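Long-range contacts in DyP2 (Amycolatopsis sp. ATCC 39116, PDB 4G2C), which is a multifunctional heme-containing dye peroxidase that also carries a manganese ion and probably oxidises dyes at the expense of hydrogen peroxide: residues 114-120 with 164-170; 51-55 with 485-491; 290-294 with 464-470; 243-247 with 369-373. All coordinates share one frame; numbering follows the deposited sequence.

Overall arrangement
Interactions 1 and 2 belong to one neighbourhood: their centres lie 13 Å apart and they meet where Q55 NE2 reaches V117 O. Interaction 1, wholly buried, is strand pairing among apolar side chains; interaction 2, mostly buried but ending in an exposed arginine, docks the C-terminal helix 487-491 on the end of helix 45-53 and closes the loop in which the other three are nested. Interaction 3, about 36 Å from interaction 2 between nearest atoms, is a partly buried joint on the opposite side of the chain's centre, one aspartate beside apolar methyls. Interaction 4 joins two loops nearer the heme through an arginine gripping backbone carbonyls. Charged groups bridge the segments in interactions 2 to 4.

Interaction 1: 114-120 with 164-170; sequences YLGVGLT and IDAVLLL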
loop_
_atom_site.group_PDB
_atom_site.type_symbol
_atom_site.label_atom_id
_atom_site.label_comp_id
_atom_site.label_asym_id
_atom_site.label_seq_id
_atom_site.Cartn_x
_atom_site.Cartn_y
_atom_site.Cartn_z
ATOM N N TYR A 114 -12.467 6.880 11.092
ATOM C CA TYR A 114 -12.393 7.071 9.644
ATOM C C TYR A 114 -13.466 6.243 8.950
ATOM O O TYR A 114 -13.557 5.022 9.138
ATOM C CB TYR A 114 -10.993 6.697 9.130
ATOM C CG TYR A 114 -10.864 6.483 7.626
ATOM C CD1 TYR A 114 -11.284 7.447 6.710
ATOM C CD2 TYR A 114 -10.288 5.323 7.126
ATOM C CE1 TYR A 114 -11.142 7.236 5.334
ATOM C CE2 TYR A 114 -10.153 5.102 5.769
ATOM C CZ TYR A 114 -10.571 6.056 4.880
ATOM O OH TYR A 114 -10.414 5.809 3.538
ATOM N N LEU A 115 -14.281 6.933 8.163
ATOM C CA LEU A 115 -15.268 6.320 7.279
ATOM C C LEU A 115 -14.884 6.614 5.838
ATOM O O LEU A 115 -15.060 7.734 5.359
ATOM C CB LEU A 115 -16.662 6.899 7.538
ATOM C CG LEU A 115 -17.692 6.415 6.514
ATOM C CD1 LEU A 115 -17.668 4.902 6.485
ATOM C CD2 LEU A 115 -19.093 6.921 6.832
ATOM N N GLY A 116 -14.339 5.621 5.150
ATOM C CA GLY A 116 -13.967 5.796 3.761
ATOM C C GLY A 116 -15.008 5.191 2.848
ATOM O O GLY A 116 -15.587 4.156 3.164
ATOM N N VAL A 117 -15.243 5.830 1.709
ATOM C CA VAL A 117 -16.225 5.349 0.763
ATOM C C VAL A 117 -15.650 5.304 -0.664
ATOM O O VAL A 117 -15.244 6.330 -1.222
ATOM C CB VAL A 117 -17.506 6.224 0.807
ATOM C CG1 VAL A 117 -18.514 5.775 -0.268
ATOM C CG2 VAL A 117 -18.142 6.190 2.201
ATOM N N GLY A 118 -15.622 4.114 -1.256
ATOM C CA GLY A 118 -15.251 3.986 -2.651
ATOM C C GLY A 118 -16.343 3.343 -3.493
ATOM O O GLY A 118 -17.096 2.514 -2.995
ATOM N N LEU A 119 -16.400 3.717 -4.772
ATOM C CA LEU A 119 -17.319 3.147 -5.750
ATOM C C LEU A 119 -16.592 2.472 -6.906
ATOM O O LEU A 119 -15.596 2.992 -7.401
ATOM C CB LEU A 119 -18.205 4.252 -6.325
ATOM C CG LEU A 119 -19.080 4.987 -5.315
ATOM C CD1 LEU A 119 -19.646 6.244 -5.929
ATOM C CD2 LEU A 119 -20.175 4.056 -4.846
ATOM N N THR A 120 -17.108 1.326 -7.354
ATOM C CA THR A 120 -16.540 0.632 -8.514
ATOM C C THR A 120 -17.182 1.164 -9.773
ATOM O O THR A 120 -18.220 1.822 -9.715
ATOM C CB THR A 120 -16.807 -0.885 -8.481
ATOM O OG1 THR A 120 -18.221 -1.119 -8.606
ATOM C CG2 THR A 120 -16.293 -1.494 -7.179
ATOM N N ILE A 164 -19.149 -6.240 -7.275
ATOM C CA ILE A 164 -19.046 -5.303 -6.165
ATOM C C ILE A 164 -19.291 -3.888 -6.652
ATOM O O ILE A 164 -18.747 -3.462 -7.677
ATOM C CB ILE A 164 -17.660 -5.394 -5.526
ATOM C CG1 ILE A 164 -17.448 -6.799 -4.955
ATOM C CG2 ILE A 164 -17.466 -4.304 -4.466
ATOM C CD1 ILE A 164 -16.040 -7.053 -4.482
ATOM N N ASP A 165 -20.111 -3.159 -5.904
ATOM C CA ASP A 165 -20.447 -1.798 -6.270
ATOM C C ASP A 165 -19.713 -0.769 -5.414
ATOM O O ASP A 165 -19.376 0.318 -5.889
ATOM C CB ASP A 165 -21.959 -1.595 -6.205
ATOM C CG ASP A 165 -22.685 -2.357 -7.306
ATOM O OD1 ASP A 165 -22.267 -2.218 -8.474
ATOM O OD2 ASP A 165 -23.648 -3.103 -7.005
ATOM N N ALA A 166 -19.438 -1.120 -4.166
ATOM C CA ALA A 166 -18.889 -0.138 -3.252
ATOM C C ALA A 166 -18.051 -0.745 -2.127
ATOM O O ALA A 166 -18.246 -1.895 -1.725
ATOM C CB ALA A 166 -20.017 0.727 -2.681
ATOM N N VAL A 167 -17.113 0.034 -1.605
ATOM C CA VAL A 167 -16.407 -0.405 -0.411
ATOM C C VAL A 167 -16.546 0.625 0.693
ATOM O O VAL A 167 -16.541 1.834 0.442
ATOM C CB VAL A 167 -14.919 -0.681 -0.681
ATOM C CG1 VAL A 167 -14.205 0.608 -1.112
ATOM C CG2 VAL A 167 -14.267 -1.277 0.556
ATOM N N LEU A 168 -16.698 0.143 1.917
ATOM C CA LEU A 168 -16.707 1.021 3.081
ATOM C C LEU A 168 -15.497 0.681 3.930
ATOM O O LEU A 168 -15.219 -0.499 4.175
ATOM C CB LEU A 168 -17.971 0.812 3.904
ATOM C CG LEU A 168 -19.194 1.604 3.466
ATOM C CD1 LEU A 168 -19.277 1.638 1.965
ATOM C CD2 LEU A 168 -20.442 0.965 4.066
ATOM N N LEU A 169 -14.767 1.706 4.354
ATOM C CA LEU A 169 -13.661 1.520 5.279
ATOM C C LEU A 169 -13.989 2.234 6.592
ATOM O O LEU A 169 -14.261 3.430 6.613
ATOM C CB LEU A 169 -12.353 2.044 4.674
ATOM C CG LEU A 169 -11.981 1.457 3.300
ATOM C CD1 LEU A 169 -10.797 2.208 2.679
ATOM C CD2 LEU A 169 -11.670 -0.031 3.395
ATOM N N LEU A 170 -13.988 1.475 7.678
ATOM C CA LEU A 170 -14.233 2.005 9.005
ATOM C C LEU A 170 -13.003 1.719 9.850
ATOM O O LEU A 170 -12.714 0.560 10.156
ATOM C CB LEU A 170 -15.438 1.310 9.643
ATOM C CG LEU A 170 -16.833 1.501 9.060
ATOM C CD1 LEU A 170 -16.914 1.012 7.603
ATOM C CD2 LEU A 170 -17.836 0.778 9.972
#
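An antiparallel strand pair forms the buried border of the sheet in the DyP alpha+beta barrel domain, with 114-119 as its outermost strand. G116 with L169 and G118 with V167 each exchange two bonds, the shortest being G116 N to L169 O at 2.6 Å. Glycine suits both: a CB on G118 would be tight against V167 CG1, and one on G116 would run into the hydroxyl of Y114, whose ring lies with one face over G116 N because CG stands anti to the backbone N (chi1 164°). Beside it L169 points the same way, its CB 3.9 Å from Y114 CE2. Joined by a long, partly helical connection, the pair supplies the second and third strands of a ferredoxin-like sheet; L115 and L170, on its other face, meet at 4.1 Å between their CD1 methyls and pack on L181 of helix 175-188. T120 N bonds D165 O at 2.9 Å, while T120 OG1 donates to I164 O at 2.6 Å on a lone pair and caps G123 N. An alanine replacing T120 would probably leave I164 O without this donor and the helix start uncapped. D165 OD1 and OD2 hydrogen-bond to H122 ND1 and F74 N.

Interaction 2: 51-55 with 485-491; sequences LDELQ and PSLAFLR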
loop_
_atom_site.group_PDB
_atom_site.type_symbol
_atom_site.label_atom_id
_atom_site.label_comp_id
_atom_site.label_asym_id
_atom_site.label_seq_id
_atom_site.Cartn_x
_atom_site.Cartn_y
_atom_site.Cartn_z
ATOM N N LEU A 51 -9.527 20.651 0.065
ATOM C CA LEU A 51 -9.322 19.985 1.344
ATOM C C LEU A 51 -10.608 19.767 2.131
ATOM O O LEU A 51 -10.718 18.784 2.870
ATOM C CB LEU A 51 -8.345 20.782 2.212
ATOM C CG LEU A 51 -6.856 20.633 1.898
ATOM C CD1 LEU A 51 -6.028 21.572 2.780
ATOM C CD2 LEU A 51 -6.410 19.188 2.078
ATOM N N ASP A 52 -11.553 20.703 1.998
ATOM C CA ASP A 52 -12.838 20.631 2.690
ATOM C C ASP A 52 -13.714 19.574 2.053
ATOM O O ASP A 52 -14.648 19.074 2.683
ATOM C CB ASP A 52 -13.584 21.978 2.631
ATOM C CG ASP A 52 -12.970 23.029 3.533
ATOM O OD1 ASP A 52 -12.391 22.644 4.572
ATOM O OD2 ASP A 52 -13.061 24.232 3.203
ATOM N N GLU A 53 -13.424 19.243 0.800
ATOM C CA GLU A 53 -14.271 18.300 0.075
ATOM C C GLU A 53 -13.586 16.955 -0.189
ATOM O O GLU A 53 -14.150 16.077 -0.829
ATOM C CB GLU A 53 -14.768 18.922 -1.224
ATOM C CG GLU A 53 -15.582 20.189 -1.021
ATOM C CD GLU A 53 -16.975 19.920 -0.451
ATOM O OE1 GLU A 53 -17.279 18.760 -0.100
ATOM O OE2 GLU A 53 -17.771 20.878 -0.350
ATOM N N LEU A 54 -12.376 16.796 0.326
ATOM C CA LEU A 54 -11.611 15.571 0.114
ATOM C C LEU A 54 -11.801 14.614 1.276
ATOM O O LEU A 54 -11.781 15.030 2.431
ATOM C CB LEU A 54 -10.111 15.884 -0.017
ATOM C CG LEU A 54 -9.272 14.721 -0.550
ATOM C CD1 LEU A 54 -9.447 14.583 -2.066
ATOM C CD2 LEU A 54 -7.798 14.860 -0.183
ATOM N N GLN A 55 -11.938 13.328 0.967
ATOM C CA GLN A 55 -11.916 12.298 2.004
ATOM C C GLN A 55 -10.554 12.220 2.685
ATOM O O GLN A 55 -9.532 12.509 2.063
ATOM C CB GLN A 55 -12.263 10.919 1.434
ATOM C CG GLN A 55 -13.679 10.762 0.898
ATOM C CD GLN A 55 -13.951 9.330 0.510
ATOM O OE1 GLN A 55 -13.605 8.410 1.248
ATOM N NE2 GLN A 55 -14.546 9.127 -0.655
ATOM N N PRO A 485 -14.707 9.188 -4.244
ATOM C CA PRO A 485 -15.157 10.477 -4.774
ATOM C C PRO A 485 -15.121 11.566 -3.723
ATOM O O PRO A 485 -14.896 11.302 -2.542
ATOM C CB PRO A 485 -16.604 10.195 -5.184
ATOM C CG PRO A 485 -17.026 9.091 -4.286
ATOM C CD PRO A 485 -15.823 8.243 -4.054
ATOM N N SER A 486 -15.326 12.800 -4.167
ATOM C CA SER A 486 -15.323 13.941 -3.275
ATOM C C SER A 486 -16.551 13.908 -2.377
ATOM O O SER A 486 -17.581 13.312 -2.731
ATOM C CB SER A 486 -15.315 15.229 -4.091
ATOM O OG SER A 486 -16.530 15.348 -4.810
ATOM N N LEU A 487 -16.449 14.565 -1.221
ATOM C CA LEU A 487 -17.588 14.675 -0.309
ATOM C C LEU A 487 -18.783 15.396 -0.935
ATOM O O LEU A 487 -19.920 14.998 -0.718
ATOM C CB LEU A 487 -17.187 15.355 1.004
ATOM C CG LEU A 487 -16.127 14.630 1.841
ATOM C CD1 LEU A 487 -15.842 15.380 3.151
ATOM C CD2 LEU A 487 -16.508 13.181 2.097
ATOM N N ALA A 488 -18.519 16.450 -1.704
ATOM C CA ALA A 488 -19.573 17.193 -2.386
ATOM C C ALA A 488 -20.345 16.301 -3.363
ATOM O O ALA A 488 -21.556 16.445 -3.519
ATOM C CB ALA A 488 -18.998 18.425 -3.102
ATOM N N PHE A 489 -19.652 15.372 -4.014
ATOM C CA PHE A 489 -20.354 14.427 -4.874
ATOM C C PHE A 489 -21.326 13.583 -4.063
ATOM O O PHE A 489 -22.487 13.413 -4.441
ATOM C CB PHE A 489 -19.389 13.497 -5.608
ATOM C CG PHE A 489 -20.075 12.312 -6.226
ATOM C CD1 PHE A 489 -20.743 12.434 -7.445
ATOM C CD2 PHE A 489 -20.087 11.084 -5.576
ATOM C CE1 PHE A 489 -21.387 11.346 -8.006
ATOM C CE2 PHE A 489 -20.727 9.994 -6.133
ATOM C CZ PHE A 489 -21.380 10.124 -7.343
ATOM N N LEU A 490 -20.838 13.041 -2.952
ATOM C CA LEU A 490 -21.642 12.153 -2.124
ATOM C C LEU A 490 -22.884 12.869 -1.564
ATOM O O LEU A 490 -23.970 12.295 -1.522
ATOM C CB LEU A 490 -20.796 11.550 -1.003
ATOM C CG LEU A 490 -19.617 10.668 -1.429
ATOM C CD1 LEU A 490 -18.837 10.184 -0.219
ATOM C CD2 LEU A 490 -20.052 9.480 -2.299
ATOM N N ARG A 491 -22.717 14.123 -1.150
ATOM C CA ARG A 491 -23.836 14.924 -0.655
ATOM C C ARG A 491 -24.840 15.230 -1.778
ATOM O O ARG A 491 -26.043 15.332 -1.531
ATOM C CB ARG A 491 -23.354 16.239 -0.023
ATOM C CG ARG A 491 -22.458 16.111 1.219
ATOM C CD ARG A 491 -22.354 17.455 1.979
ATOM N NE ARG A 491 -21.908 18.551 1.112
ATOM C CZ ARG A 491 -20.633 18.775 0.795
ATOM N NH1 ARG A 491 -19.698 17.973 1.275
ATOM N NH2 ARG A 491 -20.292 19.787 -0.002
HETATM O O HOH W 1 -12.278 12.474 -2.154
#
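P485 O takes the amide of Q55 on a lone pair, NE2 lying 2.9 Å away. A glutamine fits because its extended chain reaches across and the same NE2 also donates to V117 O of the neighbouring strand. S486 then N-caps helix 487-491: its OG accepts from F489 N within the segment and is bonded outward to D257. L487 binds through both backbone and side chain. Its N donates to E53 O at 2.8 Å, and its CD2 packs 3.9 Å from Q55 CG, a branched apolar group filling the corner between the two segments. A488 is small enough to let the E53 carboxylate lie close by, CB to OE1 3.5 Å. One turn on, R491 bends at chi3 (-54°) and presents NH1 and NH2 end-on to E53, NH1 to OE1 at 2.9 Å and NH2 to OE2 at 2.8 Å, with the two flat groups 28° apart. OE1 is met on its syn lone pair, and both oxygens sit close to the guanidinium plane. Two bonds fix the rotation of each group, so the salt bridge clamps the C-terminal helix to the end of helix 45-53; the carboxylate also sits near the first turn of helix 487-491, where its negative charge would probably be favoured by the helix dipole.

Interaction 3: 290-294 with 464-470; sequences LAHDL and AEATDPI. With ACT (acetate ion), chain Y.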
loop_
_atom_site.group_PDB
_atom_site.type_symbol
_atom_site.label_atom_id
_atom_site.label_comp_id
_atom_site.label_asym_id
_atom_site.label_seq_id
_atom_site.Cartn_x
_atom_site.Cartn_y
_atom_site.Cartn_z
ATOM N N LEU A 290 18.019 -20.000 1.808
ATOM C CA LEU A 290 18.899 -19.073 1.092
ATOM C C LEU A 290 20.160 -18.823 1.909
ATOM O O LEU A 290 21.266 -18.807 1.363
ATOM C CB LEU A 290 18.191 -17.742 0.768
ATOM C CG LEU A 290 19.031 -16.598 0.171
ATOM C CD1 LEU A 290 19.678 -16.982 -1.160
ATOM C CD2 LEU A 290 18.212 -15.324 -0.010
ATOM N N ALA A 291 19.997 -18.639 3.217
ATOM C CA ALA A 291 21.149 -18.444 4.092
ATOM C C ALA A 291 22.089 -19.640 3.967
ATOM O O ALA A 291 23.288 -19.483 3.744
ATOM C CB ALA A 291 20.713 -18.248 5.552
ATOM N N HIS A 292 21.535 -20.837 4.104
ATOM C CA HIS A 292 22.343 -22.044 3.983
ATOM C C HIS A 292 23.035 -22.111 2.629
ATOM O O HIS A 292 24.226 -22.425 2.552
ATOM C CB HIS A 292 21.499 -23.301 4.208
ATOM C CG HIS A 292 22.289 -24.569 4.132
ATOM N ND1 HIS A 292 22.349 -25.345 2.994
ATOM C CD2 HIS A 292 23.062 -25.192 5.052
ATOM C CE1 HIS A 292 23.121 -26.393 3.217
ATOM N NE2 HIS A 292 23.568 -26.322 4.459
ATOM N N ASP A 293 22.281 -21.816 1.572
ATOM C CA ASP A 293 22.806 -21.795 0.208
ATOM C C ASP A 293 24.011 -20.858 0.074
ATOM O O ASP A 293 24.994 -21.177 -0.599
ATOM C CB ASP A 293 21.717 -21.318 -0.756
ATOM C CG ASP A 293 21.017 -22.456 -1.484
ATOM O OD1 ASP A 293 21.350 -23.643 -1.244
ATOM O OD2 ASP A 293 20.114 -22.149 -2.300
ATOM N N LEU A 294 23.927 -19.693 0.707
ATOM C CA LEU A 294 24.929 -18.653 0.513
ATOM C C LEU A 294 26.089 -18.799 1.491
ATOM O O LEU A 294 26.964 -17.933 1.560
ATOM C CB LEU A 294 24.285 -17.278 0.673
ATOM C CG LEU A 294 23.240 -16.914 -0.386
ATOM C CD1 LEU A 294 22.671 -15.554 -0.080
ATOM C CD2 LEU A 294 23.836 -16.935 -1.795
ATOM N N ALA A 464 26.995 -15.604 -6.278
ATOM C CA ALA A 464 26.565 -16.992 -6.164
ATOM C C ALA A 464 25.132 -17.149 -6.638
ATOM O O ALA A 464 24.285 -16.291 -6.375
ATOM C CB ALA A 464 26.681 -17.462 -4.738
ATOM N N GLU A 465 24.860 -18.250 -7.332
ATOM C CA GLU A 465 23.513 -18.526 -7.805
ATOM C C GLU A 465 22.846 -19.540 -6.890
ATOM O O GLU A 465 23.325 -20.671 -6.748
ATOM C CB GLU A 465 23.519 -19.036 -9.244
ATOM C CG GLU A 465 22.119 -19.141 -9.857
ATOM C CD GLU A 465 22.119 -19.780 -11.245
ATOM O OE1 GLU A 465 22.698 -20.877 -11.398
ATOM O OE2 GLU A 465 21.543 -19.187 -12.183
ATOM N N ALA A 466 21.747 -19.133 -6.262
ATOM C CA ALA A 466 21.007 -20.025 -5.379
ATOM C C ALA A 466 20.678 -21.312 -6.112
ATOM O O ALA A 466 20.621 -21.342 -7.341
ATOM C CB ALA A 466 19.720 -19.348 -4.873
ATOM N N THR A 467 20.446 -22.370 -5.345
ATOM C CA THR A 467 20.097 -23.658 -5.912
ATOM C C THR A 467 18.647 -23.691 -6.416
ATOM O O THR A 467 18.315 -24.462 -7.316
ATOM C CB THR A 467 20.310 -24.789 -4.881
ATOM O OG1 THR A 467 19.393 -24.630 -3.790
ATOM C CG2 THR A 467 21.732 -24.753 -4.349
ATOM N N ASP A 468 17.785 -22.862 -5.835
ATOM C CA ASP A 468 16.381 -22.813 -6.255
ATOM C C ASP A 468 15.837 -21.385 -6.295
ATOM O O ASP A 468 16.396 -20.470 -5.690
ATOM C CB ASP A 468 15.474 -23.655 -5.330
ATOM C CG ASP A 468 15.723 -25.172 -5.440
ATOM O OD1 ASP A 468 15.452 -25.767 -6.513
ATOM O OD2 ASP A 468 16.157 -25.772 -4.431
ATOM N N PRO A 469 14.720 -21.200 -7.005
ATOM C CA PRO A 469 13.975 -19.941 -6.942
ATOM C C PRO A 469 13.381 -19.777 -5.554
ATOM O O PRO A 469 13.064 -20.773 -4.922
ATOM C CB PRO A 469 12.857 -20.147 -7.975
ATOM C CG PRO A 469 12.720 -21.644 -8.107
ATOM C CD PRO A 469 14.091 -22.187 -7.907
ATOM N N ILE A 470 13.257 -18.551 -5.068
ATOM C CA ILE A 470 12.526 -18.331 -3.837
ATOM C C ILE A 470 11.067 -18.706 -4.091
ATOM O O ILE A 470 10.459 -18.253 -5.056
ATOM C CB ILE A 470 12.599 -16.876 -3.381
ATOM C CG1 ILE A 470 14.052 -16.375 -3.407
ATOM C CG2 ILE A 470 11.974 -16.724 -2.002
ATOM C CD1 ILE A 470 14.986 -17.072 -2.438
HETATM C C ACT Y . 12.909 -15.924 -7.900
HETATM O O ACT Y . 13.846 -16.273 -7.110
HETATM O OXT ACT Y . 12.246 -14.876 -7.680
HETATM C CH3 ACT Y . 12.511 -16.724 -9.090
#
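D293 and T467 join the C-terminal turn of helix 280-293, the helix that bears the manganese ligand E287, to the turn that follows strand 464-465. The metal itself is some way off, about 10 Å from the side chain of L290. One carboxylate oxygen does the polar work. D293 OD2 accepts from T467 OG1 at 3.0 Å on its syn lone pair, and from T467 N at 3.1 Å from above the carboxylate plane, 53° out of it, in a nearly straight hydrogen bond (N-H...O 165°). The hydroxyl can join the backbone N-H on one oxygen because T467 OG1 sits between the backbone N and the carbonyl carbon (chi1 66°); T467 CG2 then lies against D293 OD1 at 3.3 Å. With an alanine at D293, the T467 N-H and hydroxyl would probably both lose their acceptor, and the turn would be freer to shift from the helix end. The carboxylate of D468 is a like charge 5.8 Å away, OD2 to D293 OD2. Beneath this polar link the contact is apolar and lighter. L294 CD2 meets A464 CB at 4.1 Å, and L290 CD1 and CD2 touch A466 CB and I470 CD1 loosely, each at 4.4 Å. I470 N also holds an acetate, probably from the crystallisation liquor. Y454 of strand 453-454 packs on L290, L294, A466 and I470, while helix 303-309 brings L308 to L290 and I470, and M307 to L294.

Interaction 4: 243-247 with 369-373; sequences DWDPS and RKHLM. With ACT (acetate ion), chain B; ACT (acetate ion), chain C.
R369 sets NH1 over one face of the W244 ring, near its rim, while the in-plane N-H groups of the same guanidinium grip the loop at D245 to S247, which is folded as an Asx turn with D245 OD1 accepting from S247 N. The two flat groups are 24° apart, and the side chains slide past each other in opposite directions. R369 CZ stands 4.7 Å from the centroid of the W244 six-membered ring, 28° off the ring normal, an off-centre cation-pi contact. R369 NH1 comes nearest to W244 CH2, at 3.7 Å. Bending at chi3 (-82°) helps bring the planar group round to the loop. R369 NH2 then donates to S247 O at 2.9 Å, in both the carbonyl plane and the guanidinium plane. S247 O lies at the NE side of NH2 and D245 O at the NH1-NH2 edge, though the D245 O to NH2 separation is too short to be trusted in detail. Arginine suits this place because its flat cation can lie partly over an aromatic face while its rim serves carbonyl oxygens; the D245 carboxylate, well out of the guanidinium plane, adds only the attraction of its charge. L372 and W244 come from opposite directions and meet at the ring edge, L372 CD1 in the ring plane, 3.8 Å from W244 CZ2. An acetate, probably from the crystallisation liquor, receives weak bonds from R369 NE and NH2, and its CH3 rests 3.4 Å from L372 CB.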
loop_
_atom_site.group_PDB
_atom_site.type_symbol
_atom_site.label_atom_id
_atom_site.label_comp_id
_atom_site.label_asym_id
_atom_site.label_seq_id
_atom_site.Cartn_x
_atom_site.Cartn_y
_atom_site.Cartn_z
ATOM N N ASP A 243 19.143 12.665 0.823
ATOM C CA ASP A 243 19.504 11.721 -0.208
ATOM C C ASP A 243 18.243 11.318 -0.977
ATOM O O ASP A 243 18.266 11.179 -2.199
ATOM C CB ASP A 243 20.153 10.517 0.457
ATOM C CG ASP A 243 21.013 9.729 -0.479
ATOM O OD1 ASP A 243 20.887 9.940 -1.709
ATOM O OD2 ASP A 243 21.799 8.882 0.024
ATOM N N TRP A 244 17.140 11.141 -0.253
ATOM C CA TRP A 244 15.868 10.801 -0.880
ATOM C C TRP A 244 14.818 11.874 -0.598
ATOM O O TRP A 244 14.511 12.162 0.554
ATOM C CB TRP A 244 15.376 9.425 -0.403
ATOM C CG TRP A 244 14.007 9.085 -0.924
ATOM C CD1 TRP A 244 12.850 9.025 -0.208
ATOM C CD2 TRP A 244 13.652 8.799 -2.285
ATOM N NE1 TRP A 244 11.799 8.710 -1.032
ATOM C CE2 TRP A 244 12.267 8.561 -2.311
ATOM C CE3 TRP A 244 14.377 8.717 -3.480
ATOM C CZ2 TRP A 244 11.589 8.242 -3.484
ATOM C CZ3 TRP A 244 13.721 8.401 -4.625
ATOM C CH2 TRP A 244 12.334 8.169 -4.633
ATOM N N ASP A 245 14.290 12.478 -1.657
ATOM C CA ASP A 245 13.200 13.446 -1.533
ATOM C C ASP A 245 11.870 12.676 -1.641
ATOM O O ASP A 245 11.572 12.087 -2.678
ATOM C CB ASP A 245 13.341 14.515 -2.626
ATOM C CG ASP A 245 12.147 15.483 -2.688
ATOM O OD1 ASP A 245 11.502 15.740 -1.640
ATOM O OD2 ASP A 245 11.866 16.003 -3.797
ATOM N N PRO A 246 11.090 12.628 -0.546
ATOM C CA PRO A 246 9.835 11.859 -0.565
ATOM C C PRO A 246 8.629 12.664 -1.085
ATOM O O PRO A 246 7.528 12.108 -1.195
ATOM C CB PRO A 246 9.640 11.498 0.911
ATOM C CG PRO A 246 10.261 12.665 1.650
ATOM C CD PRO A 246 11.392 13.175 0.789
ATOM N N SER A 247 8.841 13.947 -1.383
ATOM C CA SER A 247 7.806 14.812 -1.961
ATOM C C SER A 247 7.108 14.146 -3.130
ATOM O O SER A 247 7.726 13.441 -3.922
ATOM C CB SER A 247 8.414 16.121 -2.492
ATOM O OG SER A 247 9.071 16.845 -1.471
ATOM N N ARG A 369 10.030 8.068 -10.778
ATOM C CA ARG A 369 9.327 8.244 -9.510
ATOM C C ARG A 369 7.828 8.548 -9.669
ATOM O O ARG A 369 7.092 8.583 -8.688
ATOM C CB ARG A 369 10.018 9.295 -8.626
ATOM C CG ARG A 369 9.779 10.746 -9.049
ATOM C CD ARG A 369 10.721 11.693 -8.281
ATOM N NE ARG A 369 10.211 12.010 -6.950
ATOM C CZ ARG A 369 10.922 11.982 -5.822
ATOM N NH1 ARG A 369 12.211 11.657 -5.828
ATOM N NH2 ARG A 369 10.335 12.295 -4.680
ATOM N N LYS A 370 7.368 8.754 -10.897
ATOM C CA LYS A 370 5.954 9.062 -11.084
ATOM C C LYS A 370 5.095 7.823 -10.875
ATOM O O LYS A 370 3.897 7.944 -10.674
ATOM C CB LYS A 370 5.683 9.684 -12.449
ATOM C CG LYS A 370 6.265 11.089 -12.600
ATOM C CD LYS A 370 5.985 11.668 -13.978
ATOM C CE LYS A 370 6.611 13.054 -14.134
ATOM N NZ LYS A 370 6.236 13.668 -15.435
ATOM N N HIS A 371 5.721 6.643 -10.896
ATOM C CA HIS A 371 5.000 5.383 -10.704
ATOM C C HIS A 371 4.750 5.045 -9.224
ATOM O O HIS A 371 3.966 4.140 -8.908
ATOM C CB HIS A 371 5.773 4.250 -11.374
ATOM C CG HIS A 371 6.102 4.511 -12.808
ATOM N ND1 HIS A 371 5.162 4.437 -13.813
ATOM C CD2 HIS A 371 7.273 4.832 -13.411
ATOM C CE1 HIS A 371 5.739 4.706 -14.975
ATOM N NE2 HIS A 371 7.017 4.951 -14.755
ATOM N N LEU A 372 5.430 5.769 -8.332
ATOM C CA LEU A 372 5.319 5.574 -6.892
ATOM C C LEU A 372 3.937 5.983 -6.402
ATOM O O LEU A 372 3.276 6.824 -7.011
ATOM C CB LEU A 372 6.396 6.367 -6.146
ATOM C CG LEU A 372 7.844 6.013 -6.511
ATOM C CD1 LEU A 372 8.853 6.776 -5.632
ATOM C CD2 LEU A 372 8.051 4.529 -6.387
ATOM N N MET A 373 3.515 5.405 -5.283
ATOM C CA MET A 373 2.146 5.571 -4.853
ATOM C C MET A 373 1.985 5.565 -3.336
ATOM O O MET A 373 2.827 5.059 -2.613
ATOM C CB MET A 373 1.287 4.469 -5.481
ATOM C CG MET A 373 1.300 3.189 -4.685
ATOM S SD MET A 373 0.955 1.745 -5.671
ATOM C CE MET A 373 2.404 1.693 -6.733
HETATM C C ACT B . 7.130 10.293 -4.774
HETATM O O ACT B . 7.757 10.173 -3.687
HETATM O OXT ACT B . 7.580 11.077 -5.669
HETATM C CH3 ACT B . 5.871 9.502 -4.979
HETATM C C ACT C . 8.373 20.135 -1.265
HETATM O O ACT C . 8.409 19.317 -0.318
HETATM O OXT ACT C . 9.024 19.878 -2.313
HETATM C CH3 ACT C . 7.574 21.388 -1.139
HETATM O O HOH W 2 15.364 11.925 -4.469
#